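Local coordinates for Bpsl1147 (Burkholderia pseudomallei, PDB 5A4O), which is a homologue of the eukaryotic transcription coactivator PC4 and probably binds DNA, notably single-stranded DNA, at the interface of chains A and B. Numbering follows the deposited sequence. Chains: chain A/B, Bpsl1147.

The interface of chains A and B. Residues chain A 54, 56, 64; chain B 13, 15, 21, 36-38, 52.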
# COMPACT_ATOMS: atom_id res chain seq x y z
N ILE A 54 -2.47 3.29 -2.07
CA ILE A 54 -3.74 2.63 -2.23
C ILE A 54 -4.76 3.18 -1.18
O ILE A 54 -4.39 3.68 -0.09
CB ILE A 54 -3.60 1.09 -2.15
CG1 ILE A 54 -3.10 0.68 -0.78
CG2 ILE A 54 -2.67 0.55 -3.23
CD1 ILE A 54 -3.31 -0.77 -0.44
N ILE A 56 -8.36 1.87 0.62
CA ILE A 56 -9.23 0.73 0.80
C ILE A 56 -10.24 0.89 1.91
O ILE A 56 -10.04 1.61 2.88
CB ILE A 56 -8.42 -0.52 1.11
CG1 ILE A 56 -7.56 -0.32 2.35
CG2 ILE A 56 -7.55 -0.87 -0.09
CD1 ILE A 56 -7.14 -1.61 2.94
N VAL A 64 -5.49 -7.85 3.45
CA VAL A 64 -4.22 -7.18 3.10
C VAL A 64 -3.13 -7.53 4.12
O VAL A 64 -2.05 -7.92 3.77
CB VAL A 64 -4.38 -5.64 2.92
CG1 VAL A 64 -3.03 -4.94 2.83
CG2 VAL A 64 -5.19 -5.34 1.68
N VAL B 13 -6.09 -9.28 -3.42
CA VAL B 13 -7.25 -8.92 -2.61
C VAL B 13 -8.28 -8.22 -3.48
O VAL B 13 -8.00 -7.17 -4.05
CB VAL B 13 -6.83 -8.02 -1.43
CG1 VAL B 13 -8.04 -7.59 -0.60
CG2 VAL B 13 -5.78 -8.72 -0.61
N LYS B 15 -11.13 -5.94 -4.71
CA LYS B 15 -11.86 -4.70 -4.38
C LYS B 15 -13.20 -4.68 -5.03
O LYS B 15 -14.17 -4.22 -4.42
CB LYS B 15 -11.09 -3.44 -4.82
CG LYS B 15 -10.06 -2.94 -3.83
CD LYS B 15 -9.15 -1.85 -4.43
CE LYS B 15 -9.83 -0.54 -4.72
NZ LYS B 15 -9.98 0.36 -3.55
N ILE B 21 -6.26 -5.29 -5.11
CA ILE B 21 -4.98 -4.92 -4.51
C ILE B 21 -4.07 -6.18 -4.57
O ILE B 21 -4.32 -7.19 -3.87
CB ILE B 21 -5.13 -4.50 -3.02
CG1 ILE B 21 -6.11 -3.34 -2.88
CG2 ILE B 21 -3.78 -4.09 -2.41
CD1 ILE B 21 -5.81 -2.18 -3.80
N VAL B 36 2.81 -3.46 -3.45
CA VAL B 36 1.41 -3.44 -3.09
C VAL B 36 0.76 -2.39 -4.01
O VAL B 36 1.10 -1.23 -3.96
CB VAL B 36 1.19 -3.03 -1.61
CG1 VAL B 36 -0.29 -3.03 -1.32
CG2 VAL B 36 1.96 -3.97 -0.68
N ARG B 37 -0.15 -2.85 -4.87
CA ARG B 37 -0.54 -2.10 -6.05
C ARG B 37 -1.96 -2.35 -6.49
O ARG B 37 -2.44 -3.48 -6.48
CB ARG B 37 0.44 -2.47 -7.17
CG ARG B 37 0.38 -1.65 -8.44
CD ARG B 37 1.59 -2.03 -9.31
NE ARG B 37 2.84 -1.67 -8.65
CZ ARG B 37 3.35 -0.44 -8.60
NH1 ARG B 37 2.79 0.60 -9.24
NH2 ARG B 37 4.47 -0.24 -7.92
N LEU B 38 -2.62 -1.28 -6.88
CA LEU B 38 -3.88 -1.39 -7.56
C LEU B 38 -3.68 -1.99 -8.96
O LEU B 38 -2.88 -1.47 -9.77
CB LEU B 38 -4.59 -0.05 -7.61
CG LEU B 38 -5.89 -0.11 -8.41
CD1 LEU B 38 -6.93 -1.00 -7.73
CD2 LEU B 38 -6.42 1.29 -8.73
N GLN B 52 -0.60 3.11 -9.27
CA GLN B 52 -1.01 3.39 -7.90
C GLN B 52 -0.61 2.24 -6.98
O GLN B 52 -1.38 1.30 -6.70
CB GLN B 52 -2.49 3.65 -7.86
CG GLN B 52 -2.95 4.80 -8.76
CD GLN B 52 -4.47 4.91 -8.76
OE1 GLN B 52 -5.09 4.77 -7.73
NE2 GLN B 52 -5.06 5.10 -9.93
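In A:Ile54 and A:Ile56, on strand 52-56, CG1 lies between the backbone N and the carbonyl carbon (chi1 64° and 58°), leaving the branch methyl CG2 beside the backbone N; the strand face points both side chains at the sheet of chain B, and chi1 decides which arm meets which partner. A:Ile54 buries 61 Å² of its surface. Its terminal methyl CD1 lies over the junction of the B:Ile21 and B:Val36 side chains, 3.9 Å from CG2 of B:Ile21 and equally near CG1 of B:Val36. The A:Ile54 side chain crosses that of B:Ile21 at a slant and that of B:Val36 at about a right angle. Its other arm, CG2, rests against main chain, 3.8 Å from the carbonyl O of B:Gln52 and close to the amide N of B:Leu38. An isoleucine suits this place because its two arms of unequal length can cover side chains and backbone at once. B:Ile21 is shared: with chi1 at -57°, CG1 lies opposite the carbonyl carbon and meets CG2 of A:Ile56 at 4.0 Å, the two side chains crossing nearly at right angles, while the branch methyl CG2, opposite the backbone N, serves A:Ile54. Beta-branched residues suit these strands, since they favour extended backbone and hold their methyls close to the main chain. The PC4 family dimerises, and this patch, repeated with the chains exchanged by the two-fold axis of the interface, helps join the subunits by apolar packing of strand and helix on the partner's sheet. At its margin, A:Val64 of helix 61-73 turns a compact methyl to strand 8-14, CG2 lying 4.1 Å from CG2 of B:Val13.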